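Local coordinates for protein alanine racemase (Oenococcus oeni PSU-1, PDB 3HUR) that belongs to the alanine racemase family, pairing an N-terminal TIM-barrel-type domain with a C-terminal domain rich in beta strands, at residues Arg297-Lys300 with Ser301-Ile304; Arg185-Gln188 with Glu189-Asn193; Ser109-Trp112 with Leu113-Pro117. All blocks are in the same frame, centred on the assembly; numbering follows the deposited sequence.

Interaction 1: Arg297-Lys300 with Ser301-Ile304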
loop_
_atom_site.group_PDB
_atom_site.type_symbol
_atom_site.label_atom_id
_atom_site.label_comp_id
_atom_site.label_asym_id
_atom_site.label_seq_id
_atom_site.Cartn_x
_atom_site.Cartn_y
_atom_site.Cartn_z
ATOM N N ARG A 297 4.896 -3.677 -11.579
ATOM C CA ARG A 297 6.118 -4.302 -12.048
ATOM C C ARG A 297 6.310 -4.199 -13.553
ATOM O O ARG A 297 7.306 -4.733 -14.088
ATOM C CB ARG A 297 6.215 -5.767 -11.611
ATOM C CG ARG A 297 5.418 -6.769 -12.398
ATOM C CD ARG A 297 6.028 -8.167 -12.312
ATOM N NE ARG A 297 5.980 -8.781 -10.972
ATOM C CZ ARG A 297 6.763 -9.802 -10.591
ATOM N NH1 ARG A 297 7.621 -10.332 -11.444
ATOM N NH2 ARG A 297 6.673 -10.318 -9.358
ATOM N N MET A 298 5.383 -3.526 -14.236
ATOM C CA MET A 298 5.438 -3.421 -15.683
ATOM C C MET A 298 5.855 -2.014 -16.138
ATOM O O MET A 298 5.517 -1.012 -15.514
ATOM C CB MET A 298 4.090 -3.769 -16.301
ATOM C CG MET A 298 3.497 -5.092 -15.882
ATOM S SD MET A 298 4.381 -6.536 -16.367
ATOM C CE MET A 298 3.518 -7.560 -15.196
ATOM N N GLN A 299 6.583 -1.943 -17.239
ATOM C CA GLN A 299 6.938 -0.673 -17.789
ATOM C C GLN A 299 5.667 -0.082 -18.371
ATOM O O GLN A 299 4.825 -0.794 -18.932
ATOM C CB GLN A 299 8.048 -0.827 -18.845
ATOM C CG GLN A 299 7.624 -1.489 -20.165
ATOM C CD GLN A 299 8.567 -1.170 -21.322
ATOM O OE1 GLN A 299 9.718 -1.666 -21.378
ATOM N NE2 GLN A 299 8.092 -0.334 -22.254
ATOM N N LYS A 300 5.518 1.221 -18.254
ATOM C CA LYS A 300 4.293 1.845 -18.672
ATOM C C LYS A 300 4.458 2.767 -19.893
ATOM O O LYS A 300 3.688 3.713 -20.078
ATOM C CB LYS A 300 3.668 2.535 -17.459
ATOM C CG LYS A 300 2.950 1.508 -16.583
ATOM C CD LYS A 300 2.661 2.008 -15.180
ATOM C CE LYS A 300 3.902 2.014 -14.285
ATOM N NZ LYS A 300 3.972 0.831 -13.422
ATOM N N SER A 301 5.410 2.442 -20.762
ATOM C CA SER A 301 5.558 3.130 -22.054
ATOM C C SER A 301 5.190 2.295 -23.275
ATOM O O SER A 301 4.984 2.846 -24.366
ATOM C CB SER A 301 6.992 3.635 -22.221
ATOM O OG SER A 301 7.935 2.669 -21.801
ATOM N N SER A 302 5.078 0.979 -23.122
ATOM C CA SER A 302 4.812 0.118 -24.271
ATOM C C SER A 302 4.123 -1.184 -23.947
ATOM O O SER A 302 4.273 -1.714 -22.861
ATOM C CB SER A 302 6.133 -0.229 -24.936
ATOM O OG SER A 302 6.400 0.723 -25.916
ATOM N N VAL A 303 3.404 -1.723 -24.920
ATOM C CA VAL A 303 2.859 -3.069 -24.784
ATOM C C VAL A 303 3.121 -3.777 -26.095
ATOM O O VAL A 303 3.480 -3.124 -27.082
ATOM C CB VAL A 303 1.353 -3.028 -24.467
ATOM C CG1 VAL A 303 1.102 -2.332 -23.144
ATOM C CG2 VAL A 303 0.599 -2.313 -25.568
ATOM N N ILE A 304 2.947 -5.095 -26.114
ATOM C CA ILE A 304 3.074 -5.855 -27.337
ATOM C C ILE A 304 1.725 -6.289 -27.865
ATOM O O ILE A 304 0.950 -6.956 -27.184
ATOM C CB ILE A 304 3.934 -7.121 -27.132
ATOM C CG1 ILE A 304 5.377 -6.747 -26.803
ATOM C CG2 ILE A 304 3.877 -8.032 -28.357
ATOM C CD1 ILE A 304 6.082 -7.796 -25.907
HETATM O O HOH W 1 4.044 -3.108 -20.553
#

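Interaction 2: Arg185-Gln188 with Glu189-Asn193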
loop_
_atom_site.group_PDB
_atom_site.type_symbol
_atom_site.label_atom_id
_atom_site.label_comp_id
_atom_site.label_asym_id
_atom_site.label_seq_id
_atom_site.Cartn_x
_atom_site.Cartn_y
_atom_site.Cartn_z
ATOM N N ARG A 185 33.053 -29.378 1.168
ATOM C CA ARG A 185 33.946 -30.148 2.048
ATOM C C ARG A 185 33.074 -31.077 2.910
ATOM O O ARG A 185 33.255 -32.313 2.879
ATOM C CB ARG A 185 34.921 -29.212 2.836
ATOM C CG ARG A 185 35.489 -29.665 4.240
ATOM C CD ARG A 185 37.015 -29.623 4.248
ATOM N NE ARG A 185 37.698 -28.854 5.305
ATOM C CZ ARG A 185 38.565 -29.344 6.221
ATOM N NH1 ARG A 185 38.845 -30.651 6.327
ATOM N NH2 ARG A 185 39.137 -28.505 7.086
ATOM N N ARG A 186 32.093 -30.502 3.604
ATOM C CA ARG A 186 31.224 -31.311 4.459
ATOM C C ARG A 186 30.520 -32.453 3.716
ATOM O O ARG A 186 30.458 -33.576 4.223
ATOM C CB ARG A 186 30.204 -30.434 5.164
ATOM C CG ARG A 186 30.691 -29.838 6.493
ATOM C CD ARG A 186 30.273 -28.365 6.523
ATOM N NE ARG A 186 30.519 -27.687 7.803
ATOM C CZ ARG A 186 30.007 -26.494 8.137
ATOM N NH1 ARG A 186 29.200 -25.823 7.303
ATOM N NH2 ARG A 186 30.302 -25.964 9.315
ATOM N N TRP A 187 29.999 -32.179 2.520
ATOM C CA TRP A 187 29.369 -33.226 1.717
ATOM C C TRP A 187 30.314 -34.426 1.588
ATOM O O TRP A 187 29.968 -35.554 1.935
ATOM C CB TRP A 187 28.979 -32.679 0.342
ATOM C CG TRP A 187 28.617 -33.724 -0.648
ATOM C CD1 TRP A 187 29.393 -34.187 -1.681
ATOM C CD2 TRP A 187 27.378 -34.439 -0.729
ATOM N NE1 TRP A 187 28.703 -35.137 -2.401
ATOM C CE2 TRP A 187 27.470 -35.316 -1.828
ATOM C CE3 TRP A 187 26.193 -34.414 0.014
ATOM C CZ2 TRP A 187 26.436 -36.170 -2.181
ATOM C CZ3 TRP A 187 25.171 -35.263 -0.334
ATOM C CH2 TRP A 187 25.294 -36.130 -1.423
ATOM N N GLN A 188 31.519 -34.145 1.107
ATOM C CA GLN A 188 32.562 -35.156 0.933
ATOM C C GLN A 188 32.972 -35.808 2.255
ATOM O O GLN A 188 32.946 -37.019 2.381
ATOM C CB GLN A 188 33.759 -34.527 0.255
ATOM C CG GLN A 188 33.515 -34.083 -1.185
ATOM C CD GLN A 188 34.692 -33.343 -1.705
ATOM O OE1 GLN A 188 35.598 -33.079 -0.944
ATOM N NE2 GLN A 188 34.696 -32.982 -2.993
ATOM N N GLU A 189 33.259 -35.028 3.273
ATOM C CA GLU A 189 33.574 -35.632 4.571
ATOM C C GLU A 189 32.487 -36.581 5.014
ATOM O O GLU A 189 32.753 -37.641 5.606
ATOM C CB GLU A 189 33.815 -34.570 5.647
ATOM C CG GLU A 189 35.164 -33.825 5.446
ATOM C CD GLU A 189 35.374 -32.665 6.413
ATOM O OE1 GLU A 189 34.389 -32.216 7.063
ATOM O OE2 GLU A 189 36.536 -32.194 6.493
ATOM N N LEU A 190 31.245 -36.207 4.712
ATOM C CA LEU A 190 30.100 -36.936 5.208
ATOM C C LEU A 190 29.684 -38.107 4.330
ATOM O O LEU A 190 29.033 -39.022 4.835
ATOM C CB LEU A 190 28.937 -35.975 5.442
ATOM C CG LEU A 190 29.042 -35.074 6.680
ATOM C CD1 LEU A 190 27.902 -34.019 6.579
ATOM C CD2 LEU A 190 28.976 -35.861 8.021
ATOM N N THR A 191 30.085 -38.108 3.054
ATOM C CA THR A 191 29.658 -39.158 2.099
ATOM C C THR A 191 30.733 -40.089 1.502
ATOM O O THR A 191 30.406 -41.219 1.117
ATOM C CB THR A 191 28.895 -38.545 0.909
ATOM O OG1 THR A 191 29.735 -37.639 0.192
ATOM C CG2 THR A 191 27.671 -37.793 1.388
ATOM N N ILE A 192 31.992 -39.636 1.388
ATOM C CA ILE A 192 33.050 -40.483 0.797
ATOM C C ILE A 192 33.284 -41.678 1.733
ATOM O O ILE A 192 33.160 -41.544 2.946
ATOM C CB ILE A 192 34.383 -39.722 0.577
ATOM C CG1 ILE A 192 34.216 -38.499 -0.348
ATOM C CG2 ILE A 192 35.456 -40.656 -0.017
ATOM C CD1 ILE A 192 34.690 -38.732 -1.800
ATOM N N ASN A 193 33.553 -42.855 1.169
ATOM C CA ASN A 193 33.821 -44.079 1.979
ATOM C C ASN A 193 32.588 -44.614 2.743
ATOM O O ASN A 193 32.716 -45.539 3.563
ATOM C CB ASN A 193 34.984 -43.890 3.019
ATOM C CG ASN A 193 36.338 -43.501 2.381
ATOM O OD1 ASN A 193 36.631 -43.843 1.227
ATOM N ND2 ASN A 193 37.164 -42.793 3.148
#

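Interaction 3: Ser109-Trp112 with Leu113-Pro117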
loop_
_atom_site.group_PDB
_atom_site.type_symbol
_atom_site.label_atom_id
_atom_site.label_comp_id
_atom_site.label_asym_id
_atom_site.label_seq_id
_atom_site.Cartn_x
_atom_site.Cartn_y
_atom_site.Cartn_z
ATOM N N SER A 109 16.348 -37.707 10.718
ATOM C CA SER A 109 17.240 -37.963 11.865
ATOM C C SER A 109 17.456 -39.466 12.070
ATOM O O SER A 109 16.569 -40.251 11.748
ATOM C CB SER A 109 16.640 -37.362 13.156
ATOM O OG SER A 109 15.792 -38.300 13.802
ATOM N N LEU A 110 18.604 -39.849 12.647
ATOM C CA LEU A 110 18.845 -41.251 13.026
ATOM C C LEU A 110 17.782 -41.791 13.974
ATOM O O LEU A 110 17.298 -42.916 13.802
ATOM C CB LEU A 110 20.243 -41.464 13.634
ATOM C CG LEU A 110 20.655 -42.946 13.818
ATOM C CD1 LEU A 110 20.777 -43.641 12.484
ATOM C CD2 LEU A 110 21.956 -43.081 14.607
ATOM N N ALA A 111 17.394 -41.004 14.961
ATOM C CA ALA A 111 16.327 -41.448 15.881
ATOM C C ALA A 111 15.060 -41.936 15.123
ATOM O O ALA A 111 14.507 -43.021 15.402
ATOM C CB ALA A 111 15.986 -40.334 16.869
ATOM N N TRP A 112 14.645 -41.139 14.139
ATOM C CA TRP A 112 13.454 -41.421 13.326
ATOM C C TRP A 112 13.528 -42.794 12.662
ATOM O O TRP A 112 12.547 -43.519 12.618
ATOM C CB TRP A 112 13.276 -40.306 12.264
ATOM C CG TRP A 112 12.062 -40.460 11.364
ATOM C CD1 TRP A 112 10.860 -39.834 11.501
ATOM C CD2 TRP A 112 11.945 -41.297 10.202
ATOM N NE1 TRP A 112 10.012 -40.224 10.504
ATOM C CE2 TRP A 112 10.646 -41.130 9.702
ATOM C CE3 TRP A 112 12.804 -42.192 9.560
ATOM C CZ2 TRP A 112 10.193 -41.801 8.584
ATOM C CZ3 TRP A 112 12.349 -42.857 8.451
ATOM C CH2 TRP A 112 11.058 -42.655 7.970
ATOM N N LEU A 113 14.701 -43.128 12.124
ATOM C CA LEU A 113 14.946 -44.436 11.456
ATOM C C LEU A 113 14.956 -45.587 12.429
ATOM O O LEU A 113 14.436 -46.646 12.133
ATOM C CB LEU A 113 16.295 -44.451 10.731
ATOM C CG LEU A 113 16.307 -44.293 9.219
ATOM C CD1 LEU A 113 17.748 -44.465 8.693
ATOM C CD2 LEU A 113 15.356 -45.283 8.577
ATOM N N GLN A 114 15.578 -45.379 13.577
ATOM C CA GLN A 114 15.677 -46.430 14.589
ATOM C C GLN A 114 14.311 -46.777 15.122
ATOM O O GLN A 114 14.041 -47.943 15.366
ATOM C CB GLN A 114 16.591 -46.017 15.756
ATOM C CG GLN A 114 18.039 -45.829 15.353
ATOM C CD GLN A 114 18.846 -45.048 16.378
ATOM O OE1 GLN A 114 18.296 -44.446 17.303
ATOM N NE2 GLN A 114 20.160 -45.038 16.201
ATOM N N ASN A 115 13.455 -45.765 15.293
ATOM C CA ASN A 115 12.109 -45.952 15.867
ATOM C C ASN A 115 11.013 -46.154 14.820
ATOM O O ASN A 115 9.823 -46.218 15.175
ATOM C CB ASN A 115 11.734 -44.764 16.775
ATOM C CG ASN A 115 12.690 -44.592 17.975
ATOM O OD1 ASN A 115 12.734 -45.425 18.889
ATOM N ND2 ASN A 115 13.437 -43.499 17.975
ATOM N N LEU A 116 11.388 -46.244 13.540
ATOM C CA LEU A 116 10.428 -46.639 12.512
ATOM C C LEU A 116 9.579 -47.772 13.042
ATOM O O LEU A 116 10.123 -48.760 13.520
ATOM C CB LEU A 116 11.129 -47.148 11.267
ATOM C CG LEU A 116 11.220 -46.176 10.114
ATOM C CD1 LEU A 116 11.627 -46.979 8.904
ATOM C CD2 LEU A 116 9.901 -45.477 9.885
ATOM N N PRO A 117 8.250 -47.633 12.993
ATOM C CA PRO A 117 7.454 -48.793 13.346
ATOM C C PRO A 117 7.374 -49.803 12.218
ATOM O O PRO A 117 7.954 -49.608 11.153
ATOM C CB PRO A 117 6.060 -48.198 13.652
ATOM C CG PRO A 117 6.028 -46.938 12.971
ATOM C CD PRO A 117 7.436 -46.408 12.990
#

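Interaction 1: Arg297-Lys300 with Ser301-Ile304
Q299 lies against S301 and S302 at a corner between two strands of the beta-rich C-terminal domain. The short, weakly bonded strand 298-299 ends here. The chain turns through K300 and S301 and enters strand 302-305. The tight part is at the Q299 amide. CG of Q299 sits between the backbone N and the carbonyl carbon (chi1 71°), and the rest of the chain is extended. This carries NE2 across to the two serines. NE2 is 3.3 Å from CB of S302 and 3.0 Å from OG of S301. The approach to OG is badly directed for a hydrogen bond and is a contact only. Q299 and S302 also both touch I338 of strand 334-339 and R309 of strand 308-311, so S302 is buried. Inside the bend a water lies 2.9 Å from O of Q299 and 2.7 Å from O of S302, placed to bridge the two carbonyls. The outer side is looser. S301 is exposed, and its OG approaches the Q299 amide. K300 turns its side chain back toward the preceding strand, and bends near its end bring NZ to the M298 carbonyl. A further, weak bond joins NZ to O of L295. The bond from K300 NZ to M298 O is 3.2 Å long and lies in the carbonyl plane, with a C=O...N angle of 160°.

Interaction 2: Arg185-Gln188 with Glu189-Asn193
R185 and E189 form a salt bridge one helical turn apart, with NH1 of R185 2.8 Å from OE2 of E189. The guanidinium and carboxylate planes are 67° apart, so the groups do not meet flat in a two-bond pairing. The same carboxylate oxygen also lies beside CG and CD of R185. In the backbone of the same pair, N of E189 donates a nearly straight hydrogen bond of 2.7 Å to O of R185. The hydroxyl of T191 donates to the backbone in the same i to i-4 sense. Its OG1 is 2.7 Å from O of W187 and stands above that carbonyl plane. With OG1 between the backbone N and the carbonyl carbon (chi1 61°), the hydroxyl faces back toward the preceding turn. O of Q188 accepts twice, from N of T191 at 3.1 Å and from N of I192 at 3.0 Å. I192 is the first residue to leave helical geometry. This is the C-terminal end of helix 174-191, the helix of a beta-alpha-beta unit between strands 157-163 and 201-202 in the TIM-barrel-type domain. The packing on the inner side centres on W187. CG2 of T191 sits over its six-membered ring, 3.8 Å from the centroid and 4° off the normal, a CH-pi contact. OG1 of T191 lies over a face of the indole nearer the pyrrole part, 3.7 Å from NE1 of W187. The ring also meets F201 edge-to-face and touches I129, T164 and M203. L190 is buried too and packs on I129. The guanidinium of R186 forms a salt bridge with E182, in the preceding turn. On the outer surface, CG1 of I192 rests 4.0 Å from CB of Q188.

Interaction 3: Ser109-Trp112 with Leu113-Pro117
Q114 N bonds back to O of L110 at 3.0 Å, and N115 N does the same to O of A111 at 2.9 Å. These are the clear i to i-4 backbone bonds of this single short helix. The bond from N of L113 to O of S109 is long and weak. S109 is the N-cap: its OG accepts from N of W112 at 3.1 Å. At the other end, ND2 of N115 adds a weak bond to O of A111. Helix 110-114 links strands 103-107 and 123-128 as a beta-alpha-beta unit of the TIM-barrel-type domain. W112 is its inward-facing aromatic. With CG opposite the backbone N (chi1 -179°), the indole reaches I105 and I107 of the preceding strand. CD2 of L116 lies over one face of the six-membered ring, 3.9 Å from the centroid and 24° off the normal, a CH-pi contact. CD2 of L113 meets CZ3 of W112 at 3.9 Å, crossing it at a slant. NE1 of W112 bonds to O of W90, and O of W112 bonds to the hydroxyl of Y92. The rings of W90 and Y92 also meet the indole. On the other flank, the extended Q114 side chain crosses L110, with NE2 of Q114 3.1 Å from CD2 of L110, a tight contact between an amide nitrogen and a methyl group. L110 packs further on A146 and A147 of helix 141-153, and Q114 touches I150 there.

In the fold
Interactions 2 and 3 both belong to the N-terminal TIM-barrel-type domain and lie on the same side of the chain's centre. Their centres are 22 Å apart and their nearest atoms about 12 Å apart. They are related through the parallel sheet: L113 and L116 touch L157 on strand 157-163, the strand that leads to helix 174-191. Interaction 1 lies in the C-terminal domain, on the opposite side of the chain's centre. Its centre is 50 Å from that of interaction 2 and 55 Å from that of interaction 3. Along the chain the order is 109-117, 185-193, 297-304. No other subunit of the four-chain assembly touches any of them.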